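Long-range contacts in bifunctional dTDP-4-dehydrorhamnose 3,5-epimerase/dTDP-4-dehydrorhamnose reductase (Arabidopsis thaliana, PDB 4QQR), which converts dTDP-4-dehydro-6-deoxy-glucose to dTDP-L-rhamnose by 3,5-epimerisation followed by NADPH-dependent reduction of the 4-keto group, and also forms UDP-L-rhamnose: residues A[116-121]-A[137-142]; A[217-222]-A[269-274]; A[237-242]-A[289-294]. One frame throughout, in Å; residues are numbered along the deposited sequence.

Overall arrangement
The three contacts lie at increasing distance from the centre of the chain in the order 2, 1, 3. Contact 2 is the buried one, where strand 217-220, at an edge of the parallel Rossmann-type sheet within this chain, meets helix 270-275; the F221 side chain comes within about 5 Å of that of Y111, probably an NADPH-binding residue. Contact 1, centred about 19 Å from contact 2, closes a loop that carries the zinc ligands H123 and D135; the D120 side chain lies about 7 Å from a bound zinc ion. Contact 3, at the surface, is centred about 28 Å from contact 2, and the two interleave along the chain: helix 229-239 follows strand 217-220, and helix 282-291 follows helix 270-275.

Contact 1: residues A[116-121]-A[137-142]; sequences IFEYDS and PNFTGS
I116 and P137 lie side by side and point the same way, with I116 CD1 3.7 Å from P137 CG, while the ring of F117 takes P137 CA over one face at 3.8 Å from its centroid. This is the packed part. Aliphatic groups suit I116 and P137, which pack on S145, E152 and A149 of helix 143-155, while the F117 ring also meets that of F131. F139 closes the same end, its CB 3.6 Å from F117 C and its backbone N donating to I116 O at 3.2 Å.

Toward solvent the contact turns polar. The amide of N138 grips E118 as a neighbouring peptide would: OD1 accepts from E118 N at 2.6 Å, and ND2 gives a nearly straight bond (172°) to E118 O at 2.7 Å, so that the two bonds fix the rotation of the amide. The E118 side chain is looser. Its CG is anti to the backbone N (chi1 -178°) and the chain runs out extended, bringing OE1 to the edge of the F139 ring, near its CD1. Farther out, D120 turns its OD2 to H123, a zinc ligand, and so belongs to the second shell of that metal site. The contact brings together two parts of the long connection between strand 107-113 and helix 143-155 of the Rossmann fold, whose intervening residues include the zinc ligands H123 and D135.

Contact 2: residues A[217-222]-A[269-274]; sequences GIYNFT and ATKLKT
L272 loses more surface here than any other residue, its forked side chain reaching Y219, N220 and F221. L272 CD1 lies 3.9 Å from F221 CD1. The other methyl, L272 CD2, is 4.0 Å from Y219 CD2, and between the two branches L272 CG sits against N220 O. A branched aliphatic residue suits the place, for each methyl can meet a different ring.

K271, the residue just before it on a helix that crosses the strand at 94°, works by length. Its CG is anti to the backbone N (chi1 -175°) and the chain stays extended to the end, passing across the Y219 side chain at about a right angle. K271 CE lies over one face of the Y219 ring, 3.9 Å from the centroid. K271 NZ stands 4.7 Å from the same centroid, 8° off the normal, in a cation-pi contact. NZ also donates to I218 O at 3.0 Å, in the carbonyl plane.

Y219 is the third partner, a flat floor for the lysine that also rests on M210 of helix 200-212 and on C162. Its backbone bonds to T163 and R165 join 217-220, an edge strand of the sheet within this chain, to its neighbour 161-166. The lysine thus supplies a donor to an edge-strand carbonyl, and that carbonyl, the ring face and nearby E133, which K271 touches, would probably favour the protonated amine.

Contact 3: residues A[237-242]-A[289-294]; sequences RDYIDP and FVFEPN
The side chains of Y239 and F291 cross at about a right angle, and it is the CB of F291, not its ring, that sits on the tyrosine. F291 CB lies 3.9 Å from the centroid of the Y239 ring, over one face and offset toward the rim, in a CH-pi contact. The two rings themselves stand oblique, planes 32° apart with centroids 5.7 Å from each other. The F291 ring packs on I181 and L286, while I240 CG2 meets its edge 4.3 Å from F291 CD1.

E292 instead runs alongside Y239 and points the same way, its CG 4.0 Å from Y239 CE2. The two polar ends share a water, 2.7 Å from Y239 OH and lying in the plane of the ring, which donates to E292 OE2. Replacing Y239 by an alanine, which keeps CB beside F291, would probably open a gap over F291 CB and leave the water without its tyrosine partner.

Tyrosine suits this surface position because its face is apolar and its tip polar. The ends of helices 229-239 and 282-291 are therefore joined by apolar packing, and between the two segments the polar link runs through the water.

Contact 1: residues A[116-121]-A[137-142]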
ATOM      1  N   ILE A 116      -0.847 -12.006   9.488  1.00 38.90           N
ATOM      2  CA  ILE A 116      -1.200 -11.881   8.093  1.00 46.02           C
ATOM      3  C   ILE A 116      -0.986 -13.225   7.379  1.00 44.99           C
ATOM      4  O   ILE A 116      -0.956 -13.325   6.152  1.00 46.44           O
ATOM      5  CB  ILE A 116      -0.362 -10.792   7.455  1.00 44.03           C
ATOM      6  CG1 ILE A 116       1.115 -11.050   7.741  1.00 41.36           C
ATOM      7  CG2 ILE A 116      -0.792  -9.453   7.997  1.00 46.12           C
ATOM      8  CD1 ILE A 116       2.041 -10.222   6.877  1.00 46.84           C
ATOM      9  N   PHE A 117      -0.832 -14.262   8.179  1.00 43.28           N
ATOM     10  CA  PHE A 117      -0.641 -15.592   7.663  1.00 44.55           C
ATOM     11  C   PHE A 117      -1.718 -16.501   8.244  1.00 48.40           C
ATOM     12  O   PHE A 117      -2.324 -16.185   9.278  1.00 48.71           O
ATOM     13  CB  PHE A 117       0.758 -16.088   8.006  1.00 43.82           C
ATOM     14  CG  PHE A 117       1.832 -15.570   7.085  1.00 49.28           C
ATOM     15  CD1 PHE A 117       2.085 -16.190   5.865  1.00 45.32           C
ATOM     16  CD2 PHE A 117       2.597 -14.468   7.434  1.00 51.14           C
ATOM     17  CE1 PHE A 117       3.073 -15.730   5.016  1.00 43.87           C
ATOM     18  CE2 PHE A 117       3.594 -13.999   6.572  1.00 49.44           C
ATOM     19  CZ  PHE A 117       3.823 -14.637   5.362  1.00 47.06           C
ATOM     20  N   GLU A 118      -1.974 -17.624   7.583  1.00 47.56           N
ATOM     21  CA  GLU A 118      -2.995 -18.560   8.069  1.00 50.27           C
ATOM     22  C   GLU A 118      -2.664 -20.025   7.741  1.00 50.35           C
ATOM     23  O   GLU A 118      -2.129 -20.321   6.669  1.00 50.85           O
ATOM     24  CB  GLU A 118      -4.356 -18.186   7.492  1.00 49.27           C
ATOM     25  CG  GLU A 118      -5.487 -19.061   7.957  1.00 54.49           C
ATOM     26  CD  GLU A 118      -6.809 -18.708   7.305  1.00 54.97           C
ATOM     27  OE1 GLU A 118      -6.808 -18.275   6.130  1.00 49.63           O
ATOM     28  OE2 GLU A 118      -7.849 -18.866   7.984  1.00 56.09           O
ATOM     29  N   TYR A 119      -2.967 -20.928   8.670  1.00 45.70           N
ATOM     30  CA  TYR A 119      -2.795 -22.363   8.433  1.00 51.71           C
ATOM     31  C   TYR A 119      -3.366 -22.779   7.065  1.00 49.59           C
ATOM     32  O   TYR A 119      -4.516 -22.474   6.748  1.00 45.73           O
ATOM     33  CB  TYR A 119      -3.446 -23.180   9.566  1.00 49.83           C
ATOM     34  CG  TYR A 119      -2.676 -23.184  10.885  1.00 45.00           C
ATOM     35  CD1 TYR A 119      -1.326 -23.527  10.932  1.00 44.47           C
ATOM     36  CD2 TYR A 119      -3.303 -22.842  12.077  1.00 40.94           C
ATOM     37  CE1 TYR A 119      -0.622 -23.528  12.132  1.00 41.88           C
ATOM     38  CE2 TYR A 119      -2.612 -22.835  13.281  1.00 41.90           C
ATOM     39  CZ  TYR A 119      -1.272 -23.183  13.303  1.00 44.19           C
ATOM     40  OH  TYR A 119      -0.585 -23.184  14.506  1.00 43.53           O
ATOM     41  N   ASP A 120      -2.539 -23.444   6.255  1.00 51.33           N
ATOM     42  CA  ASP A 120      -2.945 -23.874   4.912  1.00 51.80           C
ATOM     43  C   ASP A 120      -2.425 -25.266   4.526  1.00 56.56           C
ATOM     44  O   ASP A 120      -1.777 -25.945   5.332  1.00 54.07           O
ATOM     45  CB  ASP A 120      -2.538 -22.837   3.852  1.00 49.09           C
ATOM     46  CG  ASP A 120      -1.024 -22.717   3.672  1.00 53.47           C
ATOM     47  OD1 ASP A 120      -0.597 -21.819   2.910  1.00 57.73           O
ATOM     48  OD2 ASP A 120      -0.252 -23.497   4.276  1.00 54.60           O
ATOM     49  N   SER A 121      -2.696 -25.667   3.281  1.00 57.36           N
ATOM     50  CA  SER A 121      -2.262 -26.966   2.749  1.00 57.75           C
ATOM     51  C   SER A 121      -0.753 -27.238   2.868  1.00 56.20           C
ATOM     52  O   SER A 121      -0.323 -28.394   2.917  1.00 58.97           O
ATOM     53  CB  SER A 121      -2.653 -27.085   1.278  1.00 56.34           C
ATOM     54  OG  SER A 121      -1.506 -26.946   0.455  1.00 56.39           O
ATOM     55  N   PRO A 137       2.187 -13.456   2.356  1.00 50.59           N
ATOM     56  CA  PRO A 137       1.037 -13.452   3.268  1.00 51.12           C
ATOM     57  C   PRO A 137      -0.154 -14.092   2.597  1.00 50.58           C
ATOM     58  O   PRO A 137      -0.445 -13.767   1.443  1.00 51.57           O
ATOM     59  CB  PRO A 137       0.776 -11.960   3.500  1.00 43.01           C
ATOM     60  CG  PRO A 137       2.109 -11.364   3.393  1.00 46.97           C
ATOM     61  CD  PRO A 137       2.813 -12.129   2.278  1.00 50.17           C
ATOM     62  N   ASN A 138      -0.807 -15.010   3.298  1.00 47.94           N
ATOM     63  CA  ASN A 138      -1.899 -15.757   2.701  1.00 51.15           C
ATOM     64  C   ASN A 138      -3.239 -15.492   3.389  1.00 51.78           C
ATOM     65  O   ASN A 138      -4.243 -16.130   3.067  1.00 50.07           O
ATOM     66  CB  ASN A 138      -1.573 -17.250   2.726  1.00 50.98           C
ATOM     67  CG  ASN A 138      -1.616 -17.824   4.121  1.00 52.57           C
ATOM     68  OD1 ASN A 138      -1.225 -17.169   5.088  1.00 50.72           O
ATOM     69  ND2 ASN A 138      -2.123 -19.043   4.241  1.00 54.07           N
ATOM     70  N   PHE A 139      -3.244 -14.567   4.346  1.00 49.63           N
ATOM     71  CA  PHE A 139      -4.450 -14.273   5.118  1.00 49.92           C
ATOM     72  C   PHE A 139      -4.796 -12.804   4.983  1.00 53.82           C
ATOM     73  O   PHE A 139      -4.481 -12.003   5.852  1.00 55.86           O
ATOM     74  CB  PHE A 139      -4.234 -14.611   6.595  1.00 50.29           C
ATOM     75  CG  PHE A 139      -5.471 -14.459   7.445  1.00 51.03           C
ATOM     76  CD1 PHE A 139      -6.538 -15.346   7.308  1.00 48.60           C
ATOM     77  CD2 PHE A 139      -5.557 -13.444   8.397  1.00 51.11           C
ATOM     78  CE1 PHE A 139      -7.676 -15.216   8.099  1.00 54.67           C
ATOM     79  CE2 PHE A 139      -6.692 -13.310   9.196  1.00 54.22           C
ATOM     80  CZ  PHE A 139      -7.755 -14.198   9.047  1.00 52.74           C
ATOM     81  N   THR A 140      -5.431 -12.436   3.882  1.00 58.52           N
ATOM     82  CA  THR A 140      -5.618 -11.026   3.591  1.00 54.63           C
ATOM     83  C   THR A 140      -7.009 -10.747   3.063  1.00 58.24           C
ATOM     84  O   THR A 140      -7.183  -9.938   2.152  1.00 61.57           O
ATOM     85  CB  THR A 140      -4.552 -10.500   2.600  1.00 58.00           C
ATOM     86  OG1 THR A 140      -4.552 -11.301   1.410  1.00 57.32           O
ATOM     87  CG2 THR A 140      -3.164 -10.539   3.241  1.00 55.86           C
ATOM     88  N   GLY A 141      -7.992 -11.424   3.642  1.00 59.70           N
ATOM     89  CA  GLY A 141      -9.380 -11.107   3.383  1.00 56.75           C
ATOM     90  C   GLY A 141      -9.680  -9.752   3.985  1.00 60.08           C
ATOM     91  O   GLY A 141     -10.039  -8.814   3.266  1.00 65.76           O
ATOM     92  N   SER A 142      -9.499  -9.633   5.299  1.00 58.54           N
ATOM     93  CA  SER A 142      -9.890  -8.418   6.018  1.00 58.99           C
ATOM     94  C   SER A 142      -8.998  -7.204   5.695  1.00 54.28           C
ATOM     95  O   SER A 142      -7.828  -7.350   5.323  1.00 54.14           O
ATOM     96  CB  SER A 142      -9.948  -8.671   7.534  1.00 57.71           C
ATOM     97  OG  SER A 142      -8.695  -8.427   8.169  1.00 61.45           O
TER

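Contact 2: residues A[217-222]-A[269-274]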
ATOM      1  N   GLY A 217      15.700  -6.234   6.889  1.00 42.95           N
ATOM      2  CA  GLY A 217      14.845  -7.232   6.281  1.00 34.77           C
ATOM      3  C   GLY A 217      13.731  -7.632   7.236  1.00 42.16           C
ATOM      4  O   GLY A 217      13.456  -6.946   8.228  1.00 40.44           O
ATOM      5  N   ILE A 218      13.088  -8.754   6.938  1.00 39.84           N
ATOM      6  CA  ILE A 218      11.973  -9.226   7.737  1.00 42.88           C
ATOM      7  C   ILE A 218      12.435 -10.254   8.780  1.00 43.27           C
ATOM      8  O   ILE A 218      13.241 -11.123   8.469  1.00 45.76           O
ATOM      9  CB  ILE A 218      10.875  -9.830   6.828  1.00 41.49           C
ATOM     10  CG1 ILE A 218      10.239  -8.730   5.972  1.00 43.82           C
ATOM     11  CG2 ILE A 218       9.805 -10.540   7.652  1.00 43.45           C
ATOM     12  CD1 ILE A 218       9.362  -9.245   4.819  1.00 40.05           C
ATOM     13  N   TYR A 219      11.952 -10.137  10.014  1.00 40.00           N
ATOM     14  CA  TYR A 219      12.121 -11.212  10.987  1.00 40.20           C
ATOM     15  C   TYR A 219      10.780 -11.583  11.592  1.00 41.51           C
ATOM     16  O   TYR A 219      10.060 -10.717  12.101  1.00 42.03           O
ATOM     17  CB  TYR A 219      13.069 -10.826  12.124  1.00 37.54           C
ATOM     18  CG  TYR A 219      14.516 -10.699  11.738  1.00 38.94           C
ATOM     19  CD1 TYR A 219      14.971  -9.569  11.065  1.00 41.46           C
ATOM     20  CD2 TYR A 219      15.439 -11.691  12.057  1.00 38.19           C
ATOM     21  CE1 TYR A 219      16.305  -9.426  10.708  1.00 39.81           C
ATOM     22  CE2 TYR A 219      16.780 -11.561  11.700  1.00 38.61           C
ATOM     23  CZ  TYR A 219      17.203 -10.417  11.023  1.00 40.21           C
ATOM     24  OH  TYR A 219      18.518 -10.233  10.649  1.00 40.94           O
ATOM     25  N   ASN A 220      10.444 -12.869  11.510  1.00 41.11           N
ATOM     26  CA  ASN A 220       9.409 -13.456  12.342  1.00 38.14           C
ATOM     27  C   ASN A 220       9.850 -13.193  13.775  1.00 36.32           C
ATOM     28  O   ASN A 220      10.998 -13.455  14.130  1.00 37.35           O
ATOM     29  CB  ASN A 220       9.283 -14.969  12.074  1.00 40.05           C
ATOM     30  CG  ASN A 220       8.517 -15.299  10.780  1.00 40.11           C
ATOM     31  OD1 ASN A 220       7.768 -14.479  10.235  1.00 38.79           O
ATOM     32  ND2 ASN A 220       8.693 -16.519  10.306  1.00 39.94           N
ATOM     33  N   PHE A 221       8.953 -12.646  14.590  1.00 37.09           N
ATOM     34  CA  PHE A 221       9.339 -12.106  15.900  1.00 38.80           C
ATOM     35  C   PHE A 221       8.420 -12.638  17.006  1.00 38.91           C
ATOM     36  O   PHE A 221       7.907 -11.893  17.839  1.00 38.50           O
ATOM     37  CB  PHE A 221       9.355 -10.557  15.869  1.00 40.47           C
ATOM     38  CG  PHE A 221      10.335  -9.939  16.835  1.00 37.97           C
ATOM     39  CD1 PHE A 221      11.689 -10.186  16.716  1.00 39.00           C
ATOM     40  CD2 PHE A 221       9.904  -9.125  17.863  1.00 39.20           C
ATOM     41  CE1 PHE A 221      12.593  -9.639  17.594  1.00 36.92           C
ATOM     42  CE2 PHE A 221      10.814  -8.575  18.745  1.00 41.06           C
ATOM     43  CZ  PHE A 221      12.159  -8.838  18.601  1.00 38.64           C
ATOM     44  N   THR A 222       8.213 -13.949  16.987  1.00 39.21           N
ATOM     45  CA  THR A 222       7.452 -14.640  18.002  1.00 35.18           C
ATOM     46  C   THR A 222       8.435 -15.640  18.554  1.00 35.41           C
ATOM     47  O   THR A 222       9.444 -15.911  17.916  1.00 31.53           O
ATOM     48  CB  THR A 222       6.251 -15.358  17.397  1.00 35.85           C
ATOM     49  OG1 THR A 222       6.640 -16.003  16.177  1.00 39.27           O
ATOM     50  CG2 THR A 222       5.172 -14.369  17.071  1.00 36.80           C
ATOM     51  N   ALA A 269      10.753 -19.772  13.411  1.00 40.21           N
ATOM     52  CA  ALA A 269      11.651 -18.939  14.213  1.00 42.55           C
ATOM     53  C   ALA A 269      13.137 -19.160  13.917  1.00 43.31           C
ATOM     54  O   ALA A 269      13.996 -18.593  14.596  1.00 47.22           O
ATOM     55  CB  ALA A 269      11.366 -19.115  15.712  1.00 38.70           C
ATOM     56  N   THR A 270      13.434 -19.967  12.904  1.00 40.46           N
ATOM     57  CA  THR A 270      14.811 -20.287  12.535  1.00 41.73           C
ATOM     58  C   THR A 270      15.712 -19.060  12.407  1.00 43.30           C
ATOM     59  O   THR A 270      16.783 -18.993  13.025  1.00 46.81           O
ATOM     60  CB  THR A 270      14.846 -21.090  11.230  1.00 41.99           C
ATOM     61  OG1 THR A 270      14.083 -22.287  11.407  1.00 43.19           O
ATOM     62  CG2 THR A 270      16.265 -21.440  10.843  1.00 37.00           C
ATOM     63  N   LYS A 271      15.266 -18.084  11.629  1.00 37.61           N
ATOM     64  CA  LYS A 271      16.065 -16.893  11.391  1.00 38.37           C
ATOM     65  C   LYS A 271      16.353 -16.086  12.656  1.00 40.65           C
ATOM     66  O   LYS A 271      17.475 -15.644  12.844  1.00 45.38           O
ATOM     67  CB  LYS A 271      15.426 -16.019  10.310  1.00 42.71           C
ATOM     68  CG  LYS A 271      16.240 -14.799   9.881  1.00 41.94           C
ATOM     69  CD  LYS A 271      15.465 -14.039   8.827  1.00 41.38           C
ATOM     70  CE  LYS A 271      16.215 -12.848   8.278  1.00 40.20           C
ATOM     71  NZ  LYS A 271      15.532 -12.374   7.025  1.00 37.31           N
ATOM     72  N   LEU A 272      15.364 -15.906  13.528  1.00 42.70           N
ATOM     73  CA  LEU A 272      15.597 -15.198  14.800  1.00 42.39           C
ATOM     74  C   LEU A 272      16.487 -16.001  15.753  1.00 43.30           C
ATOM     75  O   LEU A 272      17.342 -15.425  16.433  1.00 41.76           O
ATOM     76  CB  LEU A 272      14.281 -14.849  15.510  1.00 39.41           C
ATOM     77  CG  LEU A 272      14.153 -13.444  16.105  1.00 42.26           C
ATOM     78  CD1 LEU A 272      13.696 -13.471  17.548  1.00 39.60           C
ATOM     79  CD2 LEU A 272      15.454 -12.631  15.961  1.00 45.34           C
ATOM     80  N   LYS A 273      16.290 -17.322  15.794  1.00 41.64           N
ATOM     81  CA  LYS A 273      17.063 -18.197  16.690  1.00 44.07           C
ATOM     82  C   LYS A 273      18.529 -18.287  16.292  1.00 45.41           C
ATOM     83  O   LYS A 273      19.419 -18.333  17.147  1.00 44.29           O
ATOM     84  CB  LYS A 273      16.475 -19.607  16.721  1.00 45.11           C
ATOM     85  CG  LYS A 273      17.142 -20.532  17.738  1.00 47.12           C
ATOM     86  CD  LYS A 273      16.252 -20.697  18.963  1.00 47.07           C
ATOM     87  CE  LYS A 273      16.859 -21.633  19.984  1.00 42.96           C
ATOM     88  NZ  LYS A 273      17.778 -20.922  20.874  1.00 42.59           N
ATOM     89  N   THR A 274      18.770 -18.334  14.985  1.00 44.85           N
ATOM     90  CA  THR A 274      20.125 -18.365  14.466  1.00 44.66           C
ATOM     91  C   THR A 274      20.890 -17.115  14.894  1.00 46.35           C
ATOM     92  O   THR A 274      22.060 -17.194  15.261  1.00 48.33           O
ATOM     93  CB  THR A 274      20.126 -18.517  12.934  1.00 47.33           C
ATOM     94  OG1 THR A 274      19.709 -19.849  12.596  1.00 44.57           O
ATOM     95  CG2 THR A 274      21.511 -18.249  12.365  1.00 37.88           C
TER

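Contact 3: residues A[237-242]-A[289-294]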
ATOM      1  N   ARG A 237      -4.161 -20.907  35.707  1.00 56.39           N
ATOM      2  CA  ARG A 237      -4.810 -21.580  36.821  1.00 54.35           C
ATOM      3  C   ARG A 237      -3.827 -22.045  37.877  1.00 53.95           C
ATOM      4  O   ARG A 237      -4.042 -21.806  39.059  1.00 57.38           O
ATOM      5  CB  ARG A 237      -5.640 -22.764  36.318  1.00 51.38           C
ATOM      6  CG  ARG A 237      -6.300 -23.573  37.422  1.00 54.56           C
ATOM      7  CD  ARG A 237      -6.600 -24.990  36.941  1.00 52.31           C
ATOM      8  NE  ARG A 237      -5.408 -25.619  36.375  1.00 50.19           N
ATOM      9  CZ  ARG A 237      -5.430 -26.569  35.442  1.00 49.42           C
ATOM     10  NH1 ARG A 237      -6.588 -27.006  34.963  1.00 45.76           N
ATOM     11  NH2 ARG A 237      -4.289 -27.081  34.985  1.00 47.55           N
ATOM     12  N   ASP A 238      -2.749 -22.705  37.469  1.00 51.43           N
ATOM     13  CA  ASP A 238      -1.862 -23.306  38.465  1.00 53.10           C
ATOM     14  C   ASP A 238      -0.909 -22.287  39.037  1.00 54.68           C
ATOM     15  O   ASP A 238      -0.316 -22.498  40.100  1.00 54.79           O
ATOM     16  CB  ASP A 238      -1.057 -24.485  37.899  1.00 52.81           C
ATOM     17  CG  ASP A 238      -1.924 -25.539  37.248  1.00 48.17           C
ATOM     18  OD1 ASP A 238      -3.096 -25.695  37.654  1.00 46.94           O
ATOM     19  OD2 ASP A 238      -1.417 -26.194  36.313  1.00 47.35           O
ATOM     20  N   TYR A 239      -0.744 -21.181  38.331  1.00 55.24           N
ATOM     21  CA  TYR A 239       0.190 -20.177  38.806  1.00 58.32           C
ATOM     22  C   TYR A 239      -0.492 -19.022  39.524  1.00 60.97           C
ATOM     23  O   TYR A 239      -0.029 -18.589  40.581  1.00 67.83           O
ATOM     24  CB  TYR A 239       1.096 -19.670  37.684  1.00 55.45           C
ATOM     25  CG  TYR A 239       2.207 -20.633  37.314  1.00 55.98           C
ATOM     26  CD1 TYR A 239       1.998 -21.631  36.373  1.00 54.68           C
ATOM     27  CD2 TYR A 239       3.464 -20.540  37.903  1.00 53.52           C
ATOM     28  CE1 TYR A 239       3.010 -22.511  36.029  1.00 54.47           C
ATOM     29  CE2 TYR A 239       4.484 -21.415  37.559  1.00 52.74           C
ATOM     30  CZ  TYR A 239       4.248 -22.399  36.622  1.00 51.14           C
ATOM     31  OH  TYR A 239       5.242 -23.278  36.267  1.00 48.39           O
ATOM     32  N   ILE A 240      -1.591 -18.521  38.977  1.00 56.69           N
ATOM     33  CA  ILE A 240      -2.156 -17.321  39.567  1.00 62.05           C
ATOM     34  C   ILE A 240      -3.493 -17.550  40.295  1.00 64.14           C
ATOM     35  O   ILE A 240      -3.686 -17.062  41.408  1.00 60.56           O
ATOM     36  CB  ILE A 240      -2.172 -16.107  38.561  1.00 63.65           C
ATOM     37  CG1 ILE A 240      -3.583 -15.808  38.062  1.00 63.73           C
ATOM     38  CG2 ILE A 240      -1.169 -16.307  37.414  1.00 57.36           C
ATOM     39  CD1 ILE A 240      -4.307 -14.681  38.832  1.00 66.60           C
ATOM     40  N   ASP A 241      -4.407 -18.300  39.695  1.00 63.68           N
ATOM     41  CA  ASP A 241      -5.683 -18.537  40.352  1.00 62.36           C
ATOM     42  C   ASP A 241      -6.142 -19.981  40.164  1.00 61.02           C
ATOM     43  O   ASP A 241      -6.700 -20.323  39.120  1.00 59.65           O
ATOM     44  CB  ASP A 241      -6.737 -17.552  39.834  1.00 64.33           C
ATOM     45  CG  ASP A 241      -8.047 -17.638  40.601  1.00 66.68           C
ATOM     46  OD1 ASP A 241      -8.006 -17.629  41.855  1.00 68.38           O
ATOM     47  OD2 ASP A 241      -9.113 -17.731  39.950  1.00 64.53           O
ATOM     48  N   PRO A 242      -5.892 -20.833  41.181  1.00 62.83           N
ATOM     49  CA  PRO A 242      -6.257 -22.261  41.153  1.00 60.73           C
ATOM     50  C   PRO A 242      -7.765 -22.474  41.039  1.00 63.29           C
ATOM     51  O   PRO A 242      -8.219 -23.537  40.585  1.00 63.99           O
ATOM     52  CB  PRO A 242      -5.725 -22.783  42.490  1.00 55.76           C
ATOM     53  CG  PRO A 242      -4.602 -21.850  42.835  1.00 57.01           C
ATOM     54  CD  PRO A 242      -5.084 -20.501  42.371  1.00 61.81           C
ATOM     55  N   PHE A 289       9.231 -15.818  32.297  1.00 45.45           N
ATOM     56  CA  PHE A 289       9.071 -14.369  32.216  1.00 46.83           C
ATOM     57  C   PHE A 289       7.727 -13.894  32.699  1.00 48.32           C
ATOM     58  O   PHE A 289       7.589 -12.742  33.126  1.00 51.03           O
ATOM     59  CB  PHE A 289       9.278 -13.867  30.786  1.00 44.51           C
ATOM     60  CG  PHE A 289      10.691 -13.957  30.312  1.00 45.58           C
ATOM     61  CD1 PHE A 289      11.598 -12.949  30.615  1.00 43.79           C
ATOM     62  CD2 PHE A 289      11.116 -15.047  29.567  1.00 42.13           C
ATOM     63  CE1 PHE A 289      12.899 -13.030  30.178  1.00 45.75           C
ATOM     64  CE2 PHE A 289      12.415 -15.133  29.125  1.00 44.75           C
ATOM     65  CZ  PHE A 289      13.311 -14.132  29.424  1.00 45.90           C
ATOM     66  N   VAL A 290       6.729 -14.768  32.615  1.00 47.22           N
ATOM     67  CA  VAL A 290       5.363 -14.332  32.873  1.00 49.76           C
ATOM     68  C   VAL A 290       4.782 -14.925  34.149  1.00 50.19           C
ATOM     69  O   VAL A 290       4.410 -14.187  35.058  1.00 52.83           O
ATOM     70  CB  VAL A 290       4.439 -14.583  31.659  1.00 46.21           C
ATOM     71  CG1 VAL A 290       3.027 -14.129  31.967  1.00 44.58           C
ATOM     72  CG2 VAL A 290       4.983 -13.850  30.435  1.00 46.70           C
ATOM     73  N   PHE A 291       4.736 -16.252  34.228  1.00 50.84           N
ATOM     74  CA  PHE A 291       4.035 -16.935  35.316  1.00 51.65           C
ATOM     75  C   PHE A 291       4.798 -17.076  36.653  1.00 55.86           C
ATOM     76  O   PHE A 291       4.234 -16.800  37.713  1.00 58.39           O
ATOM     77  CB  PHE A 291       3.519 -18.288  34.831  1.00 52.30           C
ATOM     78  CG  PHE A 291       2.445 -18.181  33.779  1.00 53.82           C
ATOM     79  CD1 PHE A 291       1.207 -17.636  34.088  1.00 50.75           C
ATOM     80  CD2 PHE A 291       2.666 -18.636  32.485  1.00 50.97           C
ATOM     81  CE1 PHE A 291       0.213 -17.543  33.123  1.00 50.41           C
ATOM     82  CE2 PHE A 291       1.667 -18.545  31.519  1.00 50.16           C
ATOM     83  CZ  PHE A 291       0.445 -17.992  31.841  1.00 46.95           C
ATOM     84  N   GLU A 292       6.058 -17.508  36.613  1.00 54.51           N
ATOM     85  CA  GLU A 292       6.854 -17.633  37.844  1.00 57.67           C
ATOM     86  C   GLU A 292       7.059 -16.333  38.646  1.00 60.53           C
ATOM     87  O   GLU A 292       6.981 -16.358  39.874  1.00 62.64           O
ATOM     88  CB  GLU A 292       8.200 -18.322  37.594  1.00 51.77           C
ATOM     89  CG  GLU A 292       8.121 -19.832  37.605  1.00 59.16           C
ATOM     90  CD  GLU A 292       9.466 -20.480  37.323  1.00 67.13           C
ATOM     91  OE1 GLU A 292      10.437 -19.723  37.096  1.00 67.38           O
ATOM     92  OE2 GLU A 292       9.556 -21.736  37.321  1.00 68.22           O
ATOM     93  N   PRO A 293       7.325 -15.194  37.970  1.00 57.46           N
ATOM     94  CA  PRO A 293       7.433 -13.976  38.787  1.00 60.05           C
ATOM     95  C   PRO A 293       6.064 -13.338  39.050  1.00 59.93           C
ATOM     96  O   PRO A 293       5.963 -12.140  39.307  1.00 58.01           O
ATOM     97  CB  PRO A 293       8.302 -13.051  37.928  1.00 55.60           C
ATOM     98  CG  PRO A 293       7.986 -13.458  36.518  1.00 57.40           C
ATOM     99  CD  PRO A 293       7.681 -14.947  36.559  1.00 55.52           C
ATOM    100  N   ASN A 294       5.016 -14.148  38.982  1.00 57.94           N
ATOM    101  CA  ASN A 294       3.684 -13.698  39.335  1.00 56.50           C
ATOM    102  C   ASN A 294       2.938 -14.674  40.267  1.00 64.96           C
ATOM    103  O   ASN A 294       1.718 -14.581  40.409  1.00 69.82           O
ATOM    104  CB  ASN A 294       2.873 -13.416  38.067  1.00 54.34           C
ATOM    105  CG  ASN A 294       2.979 -11.970  37.618  1.00 61.36           C
ATOM    106  OD1 ASN A 294       3.700 -11.174  38.218  1.00 68.14           O
ATOM    107  ND2 ASN A 294       2.261 -11.623  36.561  1.00 56.61           N
TER
HETATM  108  O   HOH W   1       7.562 -23.588  37.538  1.00 43.62           O